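PDB 5V8K: p800 reaction center core protein from Heliobacterium modesticaldum, which forms the homodimeric core of a photosynthetic reaction centre, holding bacteriochlorophyll g and related pigments in the membrane and binding a [4Fe-4S] cluster. Local coordinates for residues Phe38-His43 with Met60-Leu65; Ala221-Gln226 with Gln262-His267. One frame throughout, in Å; residues are numbered along the deposited sequence.

The two contacts follow one another along the chain, and their centres lie about 18 Å apart. Each supplies an axial histidine to a bacteriochlorophyll g: His43 in contact 1 and His267 in contact 2. In contact 1 the neighbouring His42 ligates the magnesium of a further bacteriochlorophyll g. Helix 58-67 connects the sites. Met60, one turn before Arg64, places its SD 3.7 Å from Ala263 CA in contact 2, whereas the NE of Arg64 hydrogen-bonds O1A of the pigment ligated by His267. Met60, Phe61 and Arg64 line that pigment's pocket together with Met222 and His267, which makes 60-65 a shared wall between contact 1 and the pigment of contact 2.

Contact 1. Residues Phe38-His43 with Met60-Leu65; sequences FILVHH and MFYARL. With GBF (Bacteriochlorophyll g), chain I.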
loop_
_atom_site.group_PDB
_atom_site.type_symbol
_atom_site.label_atom_id
_atom_site.label_comp_id
_atom_site.label_asym_id
_atom_site.label_seq_id
_atom_site.Cartn_x
_atom_site.Cartn_y
_atom_site.Cartn_z
ATOM N N PHE A 38 -11.807 26.320 21.445
ATOM C CA PHE A 38 -10.444 25.801 21.461
ATOM C C PHE A 38 -9.639 26.338 20.275
ATOM O O PHE A 38 -8.509 26.824 20.436
ATOM C CB PHE A 38 -10.472 24.272 21.444
ATOM C CG PHE A 38 -9.127 23.643 21.255
ATOM C CD1 PHE A 38 -8.234 23.594 22.295
ATOM C CD2 PHE A 38 -8.757 23.117 20.043
ATOM C CE1 PHE A 38 -7.011 23.025 22.146
ATOM C CE2 PHE A 38 -7.501 22.538 19.879
ATOM C CZ PHE A 38 -6.630 22.504 20.935
ATOM N N ILE A 39 -10.228 26.286 19.074
ATOM C CA ILE A 39 -9.462 26.501 17.852
ATOM C C ILE A 39 -9.228 27.978 17.551
ATOM O O ILE A 39 -8.348 28.299 16.747
ATOM C CB ILE A 39 -10.155 25.739 16.690
ATOM C CG1 ILE A 39 -9.192 25.534 15.557
ATOM C CG2 ILE A 39 -11.402 26.438 16.150
ATOM C CD1 ILE A 39 -7.960 24.626 15.930
ATOM N N LEU A 40 -9.949 28.897 18.198
ATOM C CA LEU A 40 -9.603 30.321 18.123
ATOM C C LEU A 40 -8.413 30.704 19.002
ATOM O O LEU A 40 -7.865 31.802 18.833
ATOM C CB LEU A 40 -10.820 31.199 18.503
ATOM C CG LEU A 40 -11.998 31.096 17.503
ATOM C CD1 LEU A 40 -13.199 31.884 17.997
ATOM C CD2 LEU A 40 -11.597 31.577 16.120
ATOM N N VAL A 41 -7.975 29.823 19.896
ATOM C CA VAL A 41 -6.987 30.147 20.916
ATOM C C VAL A 41 -5.727 29.303 20.785
ATOM O O VAL A 41 -4.622 29.812 20.967
ATOM C CB VAL A 41 -7.594 29.990 22.328
ATOM C CG1 VAL A 41 -6.521 30.133 23.408
ATOM C CG2 VAL A 41 -8.662 31.038 22.538
ATOM N N HIS A 42 -5.871 28.008 20.521
ATOM C CA HIS A 42 -4.761 27.073 20.464
ATOM C C HIS A 42 -4.574 26.567 19.031
ATOM O O HIS A 42 -5.454 26.698 18.186
ATOM C CB HIS A 42 -5.012 25.900 21.409
ATOM C CG HIS A 42 -5.130 26.298 22.830
ATOM N ND1 HIS A 42 -4.039 26.645 23.594
ATOM C CD2 HIS A 42 -6.208 26.422 23.632
ATOM C CE1 HIS A 42 -4.441 26.969 24.808
ATOM N NE2 HIS A 42 -5.751 26.852 24.853
ATOM N N HIS A 43 -3.408 25.995 18.762
ATOM C CA HIS A 43 -3.098 25.466 17.430
ATOM C C HIS A 43 -3.207 26.541 16.351
ATOM O O HIS A 43 -3.773 26.306 15.282
ATOM C CB HIS A 43 -4.022 24.295 17.068
ATOM C CG HIS A 43 -3.843 23.096 17.929
ATOM N ND1 HIS A 43 -4.258 21.844 17.544
ATOM C CD2 HIS A 43 -3.312 22.955 19.168
ATOM C CE1 HIS A 43 -3.965 20.973 18.489
ATOM N NE2 HIS A 43 -3.413 21.627 19.494
ATOM N N MET A 60 -9.319 28.369 8.939
ATOM C CA MET A 60 -10.660 28.504 8.377
ATOM C C MET A 60 -11.556 29.295 9.317
ATOM O O MET A 60 -12.397 30.083 8.876
ATOM C CB MET A 60 -11.284 27.125 8.067
ATOM C CG MET A 60 -10.772 26.518 6.787
ATOM S SD MET A 60 -11.612 24.992 6.407
ATOM C CE MET A 60 -10.729 23.845 7.491
ATOM N N PHE A 61 -11.382 29.092 10.614
ATOM C CA PHE A 61 -12.217 29.771 11.602
ATOM C C PHE A 61 -11.837 31.246 11.726
ATOM O O PHE A 61 -12.702 32.101 11.971
ATOM C CB PHE A 61 -12.102 29.058 12.948
ATOM C CG PHE A 61 -12.877 27.804 13.009
ATOM C CD1 PHE A 61 -12.302 26.620 12.613
ATOM C CD2 PHE A 61 -14.188 27.801 13.411
ATOM C CE1 PHE A 61 -13.007 25.451 12.646
ATOM C CE2 PHE A 61 -14.932 26.608 13.431
ATOM C CZ PHE A 61 -14.348 25.452 13.048
ATOM N N TYR A 62 -10.556 31.562 11.540
ATOM C CA TYR A 62 -10.161 32.965 11.513
ATOM C C TYR A 62 -10.619 33.628 10.224
ATOM O O TYR A 62 -10.969 34.818 10.238
ATOM C CB TYR A 62 -8.641 33.110 11.693
ATOM C CG TYR A 62 -8.272 33.294 13.159
ATOM C CD1 TYR A 62 -8.068 32.203 13.995
ATOM C CD2 TYR A 62 -8.171 34.586 13.720
ATOM C CE1 TYR A 62 -7.773 32.378 15.336
ATOM C CE2 TYR A 62 -7.878 34.777 15.055
ATOM C CZ TYR A 62 -7.667 33.685 15.851
ATOM O OH TYR A 62 -7.380 33.880 17.159
ATOM N N ALA A 63 -10.643 32.879 9.110
ATOM C CA ALA A 63 -11.247 33.414 7.895
ATOM C C ALA A 63 -12.709 33.772 8.129
ATOM O O ALA A 63 -13.193 34.761 7.572
ATOM C CB ALA A 63 -11.132 32.418 6.724
ATOM N N ARG A 64 -13.413 33.016 8.977
ATOM C CA ARG A 64 -14.776 33.396 9.329
ATOM C C ARG A 64 -14.810 34.703 10.112
ATOM O O ARG A 64 -15.663 35.566 9.853
ATOM C CB ARG A 64 -15.458 32.275 10.107
ATOM C CG ARG A 64 -15.821 31.055 9.196
ATOM C CD ARG A 64 -17.239 31.221 8.612
ATOM N NE ARG A 64 -18.193 30.677 9.550
ATOM C CZ ARG A 64 -19.319 31.243 9.973
ATOM N NH1 ARG A 64 -20.072 30.558 10.814
ATOM N NH2 ARG A 64 -19.693 32.464 9.611
ATOM N N LEU A 65 -13.894 34.880 11.080
ATOM C CA LEU A 65 -13.877 36.135 11.835
ATOM C C LEU A 65 -13.741 37.300 10.879
ATOM O O LEU A 65 -14.421 38.329 11.018
ATOM C CB LEU A 65 -12.722 36.176 12.835
ATOM C CG LEU A 65 -12.708 35.235 14.033
ATOM C CD1 LEU A 65 -11.537 35.581 14.914
ATOM C CD2 LEU A 65 -13.972 35.361 14.788
HETATM MG MG GBF I . -2.393 20.090 21.084
HETATM C CHA GBF I . -0.609 22.888 22.120
HETATM C CHB GBF I . 0.101 19.215 19.117
HETATM C CHC GBF I . -4.318 17.351 20.389
HETATM C CHD GBF I . -4.744 20.904 23.706
HETATM N NA GBF I . -0.634 20.867 20.717
HETATM C C1A GBF I . -0.024 21.995 21.086
HETATM C C2A GBF I . 1.345 22.317 20.541
HETATM C C3A GBF I . 1.384 21.268 19.445
HETATM C C4A GBF I . 0.221 20.382 19.795
HETATM C CMA GBF I . 1.158 21.864 18.053
HETATM C CAA GBF I . 2.575 22.209 21.451
HETATM C CBA GBF I . 2.808 20.840 22.082
HETATM C CGA GBF I . 1.873 20.670 23.248
HETATM O O1A GBF I . 1.836 21.555 24.085
HETATM O O2A GBF I . 0.707 19.812 23.138
HETATM N NB GBF I . -2.075 18.450 19.958
HETATM C C1B GBF I . -1.044 18.277 19.133
HETATM C C2B GBF I . -1.252 17.089 18.443
HETATM C C3B GBF I . -2.502 16.589 18.829
HETATM C C4B GBF I . -3.005 17.517 19.735
HETATM C CMB GBF I . -0.274 16.494 17.493
HETATM C CAB GBF I . -3.210 15.340 18.425
HETATM C CBB GBF I . -2.705 14.331 17.757
HETATM N NC GBF I . -4.108 19.325 21.898
HETATM C C1C GBF I . -4.776 18.252 21.475
HETATM C C2C GBF I . -6.090 17.775 21.999
HETATM C C3C GBF I . -6.050 18.882 22.960
HETATM C C4C GBF I . -4.951 19.730 22.870
HETATM C CMC GBF I . -7.164 17.947 20.933
HETATM C CAC GBF I . -7.121 19.112 23.969
HETATM C CBC GBF I . -8.334 18.213 24.097
HETATM N ND GBF I . -2.670 21.391 22.584
HETATM C C1D GBF I . -3.577 21.746 23.472
HETATM C C2D GBF I . -3.480 23.103 24.306
HETATM C C3D GBF I . -2.281 23.394 23.639
HETATM C C4D GBF I . -1.806 22.462 22.689
HETATM C CMD GBF I . -4.354 23.710 25.353
HETATM C CAD GBF I . -1.414 24.590 23.482
HETATM O OBD GBF I . -1.160 25.533 24.298
HETATM C CBD GBF I . -0.259 24.230 22.604
HETATM C CGD GBF I . -0.115 25.170 21.450
HETATM O O1D GBF I . -1.072 25.571 20.837
HETATM O O2D GBF I . 1.156 25.661 21.034
HETATM C CED GBF I . 1.176 26.483 19.866
HETATM C C1 GBF I . -0.124 19.608 24.292
HETATM C C2 GBF I . 0.228 18.265 24.884
HETATM C C3 GBF I . -0.412 17.106 24.636
HETATM C C4 GBF I . 0.125 15.878 25.320
HETATM C C5 GBF I . -1.610 16.977 23.712
HETATM C C6 GBF I . -2.823 16.385 24.402
HETATM C C7 GBF I . -3.581 15.506 23.429
HETATM C C8 GBF I . -4.786 15.030 23.777
HETATM C C9 GBF I . -5.322 15.434 25.126
HETATM C C10 GBF I . -5.572 14.152 22.807
HETATM C C11 GBF I . -6.238 12.987 23.528
HETATM C C12 GBF I . -7.669 12.745 23.049
HETATM C C13 GBF I . -8.703 12.550 23.911
HETATM C C14 GBF I . -8.497 12.570 25.401
HETATM C C15 GBF I . -10.119 12.288 23.419
#
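Phe61 meets Ile39 through the face of its ring: Ile39 CG2 sits 3.8 Å from the ring centroid, a CH-pi contact displaced toward the CG-CD1 rim. With CG1 anti to the backbone N (chi1 -161°), CG2 is the branch of Ile39 that meets the ring. Phe61 CB also touches Leu40 CD2 (4.1 Å). At Tyr62 the contact turns polar. Its hydroxyl donates to Leu40 O at 2.7 Å, lying in the carbonyl plane with a C=O...O angle of 147°, while Leu40 CD2 rests over one ring face, 4.0 Å from CE1. The same hydroxyl bonds Leu75 N. A phenylalanine here would probably leave Leu40 O without its mate across the contact and Leu75 N without its bond to this hydroxyl. One helical turn after Phe61, Leu65 brings CD1 to the same Leu40 methyl (4.2 Å). Three residues after Leu40 comes His43, whose NE2 ligates the magnesium of a bacteriochlorophyll g at 2.4 Å and whose N bonds its O1D. The one hydrogen bond between the two segments thus ties the buried carbonyl of Leu40 to helix 58-67, three residues before this pigment ligand, within otherwise apolar packing.

Contact 2. Residues Ala221-Gln226 with Gln262-His267; sequences AMIIWQ and QAILGH. With GBF (Bacteriochlorophyll g), chain V.
The backbones come nearest at Met222 and Ile264, whose CA atoms are 6.8 Å apart, where the last turn of helix 200-224 passes the early part of helix 258-291. The side chains of Met222 and Ile264 run alongside each other, antiparallel in direction, and Met222 CB packs on Ile264 CG1 at 3.7 Å. The tip of Ile264 also takes part, since its CD1 meets CG1 of Ile223 at 3.6 Å. Both isoleucines touch Ile459 of helix 449-459, which covers this apolar side.

Beyond CG the Met222 chain is extended: chi2 (177°) carries SD past Ala263 CB, 4.0 Å away, and chi3 (171°) sets CE over one face of the His267 imidazole. This methyl is 3.8 Å from the ring centroid, displaced toward the ND1-CE1 rim in a CH-pi contact, and the methionine chain lies roughly perpendicular to the histidine side chain. The histidine is an axial chlorophyll ligand borne on a helix predicted to span the membrane, in keeping with the pigment-binding scaffold of the PsaA/PsaB family: NE2 coordinates the magnesium of a bacteriochlorophyll g at 2.4 Å. At the other ring nitrogen, ND1 donates to Ala263 O, one turn earlier, over 2.7 Å with an N-H...O angle of 169°. That acceptor lies nearly in the ring plane, so the bond restrains the ring's rotation, and with the proton on ND1 it is NE2 that is left for the metal. Ala263 O also accepts the helical bond from His267 N, the two donors arriving from opposite faces of its carbonyl plane.

Past the end of helix 200-224, Gln226 folds back on the helix it follows. Its NE2 donates to Met222 O at 2.8 Å, and its OE1 accepts from Arg236 NE.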
loop_
_atom_site.group_PDB
_atom_site.type_symbol
_atom_site.label_atom_id
_atom_site.label_comp_id
_atom_site.label_asym_id
_atom_site.label_seq_id
_atom_site.Cartn_x
_atom_site.Cartn_y
_atom_site.Cartn_z
ATOM N N ALA A 221 -20.851 24.521 -4.534
ATOM C CA ALA A 221 -21.056 25.945 -4.293
ATOM C C ALA A 221 -19.753 26.636 -3.873
ATOM O O ALA A 221 -19.510 27.793 -4.222
ATOM C CB ALA A 221 -22.133 26.146 -3.233
ATOM N N MET A 222 -18.902 25.946 -3.127
ATOM C CA MET A 222 -17.634 26.550 -2.736
ATOM C C MET A 222 -16.701 26.794 -3.916
ATOM O O MET A 222 -15.815 27.648 -3.817
ATOM C CB MET A 222 -16.930 25.667 -1.700
ATOM C CG MET A 222 -17.557 25.667 -0.345
ATOM S SD MET A 222 -16.714 24.526 0.788
ATOM C CE MET A 222 -17.466 24.923 2.388
ATOM N N ILE A 223 -16.836 26.028 -5.002
ATOM C CA ILE A 223 -16.063 26.287 -6.214
ATOM C C ILE A 223 -16.696 27.410 -7.033
ATOM O O ILE A 223 -15.991 28.230 -7.629
ATOM C CB ILE A 223 -15.939 24.997 -7.044
ATOM C CG1 ILE A 223 -15.163 23.927 -6.272
ATOM C CG2 ILE A 223 -15.282 25.269 -8.424
ATOM C CD1 ILE A 223 -15.251 22.564 -6.969
ATOM N N ILE A 224 -18.021 27.435 -7.100
ATOM C CA ILE A 224 -18.745 28.257 -8.061
ATOM C C ILE A 224 -19.120 29.610 -7.469
ATOM O O ILE A 224 -19.023 30.628 -8.149
ATOM C CB ILE A 224 -19.984 27.484 -8.564
ATOM C CG1 ILE A 224 -19.534 26.273 -9.391
ATOM C CG2 ILE A 224 -20.874 28.361 -9.413
ATOM C CD1 ILE A 224 -20.637 25.294 -9.724
ATOM N N TRP A 225 -19.518 29.661 -6.196
ATOM C CA TRP A 225 -19.968 30.906 -5.557
ATOM C C TRP A 225 -18.781 31.449 -4.769
ATOM O O TRP A 225 -18.592 31.146 -3.588
ATOM C CB TRP A 225 -21.203 30.663 -4.693
ATOM C CG TRP A 225 -21.736 31.872 -3.947
ATOM C CD1 TRP A 225 -22.063 31.932 -2.623
ATOM C CD2 TRP A 225 -22.013 33.176 -4.485
ATOM N NE1 TRP A 225 -22.544 33.180 -2.307
ATOM C CE2 TRP A 225 -22.526 33.961 -3.432
ATOM C CE3 TRP A 225 -21.909 33.740 -5.756
ATOM C CZ2 TRP A 225 -22.892 35.294 -3.600
ATOM C CZ3 TRP A 225 -22.290 35.056 -5.933
ATOM C CH2 TRP A 225 -22.760 35.831 -4.852
ATOM N N GLN A 226 -17.959 32.242 -5.454
ATOM C CA GLN A 226 -16.690 32.721 -4.914
ATOM C C GLN A 226 -16.697 34.215 -4.605
ATOM O O GLN A 226 -15.638 34.825 -4.448
ATOM C CB GLN A 226 -15.566 32.356 -5.884
ATOM C CG GLN A 226 -14.878 31.034 -5.496
ATOM C CD GLN A 226 -14.251 31.084 -4.125
ATOM O OE1 GLN A 226 -13.489 31.994 -3.812
ATOM N NE2 GLN A 226 -14.586 30.107 -3.287
ATOM N N GLN A 262 -9.147 23.521 1.209
ATOM C CA GLN A 262 -9.163 22.761 2.461
ATOM C C GLN A 262 -10.593 22.549 2.946
ATOM O O GLN A 262 -10.966 21.437 3.345
ATOM C CB GLN A 262 -8.340 23.460 3.538
ATOM C CG GLN A 262 -6.845 23.329 3.340
ATOM C CD GLN A 262 -6.027 24.320 4.190
ATOM O OE1 GLN A 262 -6.411 24.677 5.299
ATOM N NE2 GLN A 262 -4.887 24.724 3.680
ATOM N N ALA A 263 -11.423 23.583 2.866
ATOM C CA ALA A 263 -12.820 23.438 3.247
ATOM C C ALA A 263 -13.539 22.456 2.335
ATOM O O ALA A 263 -14.394 21.679 2.781
ATOM C CB ALA A 263 -13.519 24.779 3.193
ATOM N N ILE A 264 -13.219 22.498 1.050
ATOM C CA ILE A 264 -13.836 21.610 0.071
ATOM C C ILE A 264 -13.490 20.164 0.389
ATOM O O ILE A 264 -14.357 19.288 0.399
ATOM C CB ILE A 264 -13.387 22.001 -1.348
ATOM C CG1 ILE A 264 -14.117 23.266 -1.766
ATOM C CG2 ILE A 264 -13.663 20.860 -2.354
ATOM C CD1 ILE A 264 -13.602 23.863 -3.025
ATOM N N LEU A 265 -12.220 19.897 0.653
ATOM C CA LEU A 265 -11.815 18.539 0.937
ATOM C C LEU A 265 -12.499 18.035 2.191
ATOM O O LEU A 265 -12.982 16.901 2.212
ATOM C CB LEU A 265 -10.301 18.437 1.036
ATOM C CG LEU A 265 -9.753 17.028 1.299
ATOM C CD1 LEU A 265 -10.184 15.986 0.195
ATOM C CD2 LEU A 265 -8.270 17.085 1.417
ATOM N N GLY A 266 -12.611 18.887 3.223
ATOM C CA GLY A 266 -13.352 18.501 4.409
ATOM C C GLY A 266 -14.794 18.134 4.127
ATOM O O GLY A 266 -15.298 17.142 4.655
ATOM N N HIS A 267 -15.472 18.908 3.282
ATOM C CA HIS A 267 -16.890 18.650 3.028
ATOM C C HIS A 267 -17.107 17.491 2.053
ATOM O O HIS A 267 -18.117 16.792 2.153
ATOM C CB HIS A 267 -17.574 19.909 2.521
ATOM C CG HIS A 267 -17.768 20.932 3.596
ATOM N ND1 HIS A 267 -16.750 21.747 4.035
ATOM C CD2 HIS A 267 -18.837 21.212 4.380
ATOM C CE1 HIS A 267 -17.193 22.513 5.020
ATOM N NE2 HIS A 267 -18.447 22.190 5.260
HETATM MG MG GBF V . -19.724 22.910 7.104
HETATM C CHA GBF V . -18.281 26.117 6.943
HETATM C CHB GBF V . -17.421 22.065 9.334
HETATM C CHC GBF V . -21.766 20.257 7.751
HETATM C CHD GBF V . -22.434 24.365 5.204
HETATM N NA GBF V . -18.171 23.859 7.947
HETATM C C1A GBF V . -17.634 25.079 7.812
HETATM C C2A GBF V . -16.361 25.439 8.559
HETATM C C3A GBF V . -16.024 24.058 9.105
HETATM C C4A GBF V . -17.281 23.281 8.769
HETATM C CMA GBF V . -14.848 23.390 8.430
HETATM C CAA GBF V . -16.439 26.495 9.677
HETATM C CBA GBF V . -17.376 26.142 10.825
HETATM C CGA GBF V . -18.776 26.576 10.554
HETATM O O1A GBF V . -18.980 27.599 9.926
HETATM O O2A GBF V . -19.888 25.754 10.995
HETATM N NB GBF V . -19.609 21.385 8.424
HETATM C C1B GBF V . -18.558 21.105 9.201
HETATM C C2B GBF V . -18.803 19.873 9.822
HETATM C C3B GBF V . -20.027 19.410 9.373
HETATM C C4B GBF V . -20.487 20.380 8.484
HETATM C CMB GBF V . -17.905 19.177 10.811
HETATM C CAB GBF V . -20.717 18.142 9.737
HETATM C CBB GBF V . -20.257 17.093 10.390
HETATM N NC GBF V . -21.630 22.430 6.546
HETATM C C1C GBF V . -22.297 21.332 6.888
HETATM C C2C GBF V . -23.678 20.988 6.448
HETATM C C3C GBF V . -23.733 22.280 5.777
HETATM C C4C GBF V . -22.574 23.046 5.815
HETATM C CMC GBF V . -23.534 19.839 5.447
HETATM C CAC GBF V . -24.934 22.736 5.061
HETATM C CBC GBF V . -26.187 21.892 5.018
HETATM N ND GBF V . -20.329 24.675 6.295
HETATM C C1D GBF V . -21.279 25.194 5.534
HETATM C C2D GBF V . -21.225 26.667 4.895
HETATM C C3D GBF V . -20.001 26.856 5.547
HETATM C C4D GBF V . -19.493 25.777 6.348
HETATM C CMD GBF V . -22.131 27.465 4.003
HETATM C CAD GBF V . -18.994 27.949 5.640
HETATM O OBD GBF V . -18.924 29.159 5.219
HETATM C CBD GBF V . -17.968 27.537 6.646
HETATM C CGD GBF V . -16.570 27.697 6.151
HETATM O O1D GBF V . -16.185 27.271 5.091
HETATM O O2D GBF V . -15.600 28.356 6.971
HETATM C CED GBF V . -14.263 28.499 6.493
HETATM C C1 GBF V . -21.206 26.310 10.925
HETATM C C2 GBF V . -22.263 25.377 11.502
HETATM C C3 GBF V . -22.761 24.355 10.784
HETATM C C4 GBF V . -22.279 24.154 9.378
HETATM C C5 GBF V . -23.822 23.402 11.310
HETATM C C6 GBF V . -23.800 23.206 12.830
HETATM C C7 GBF V . -25.087 22.569 13.330
HETATM C C8 GBF V . -25.151 21.934 14.518
HETATM C C9 GBF V . -23.940 21.828 15.384
HETATM C C10 GBF V . -26.433 21.329 15.028
HETATM C C11 GBF V . -26.745 20.065 14.259
HETATM C C12 GBF V . -28.238 19.901 14.247
HETATM C C13 GBF V . -28.839 19.109 13.355
HETATM C C14 GBF V . -28.034 18.336 12.338
HETATM C C15 GBF V . -30.343 18.975 13.405
#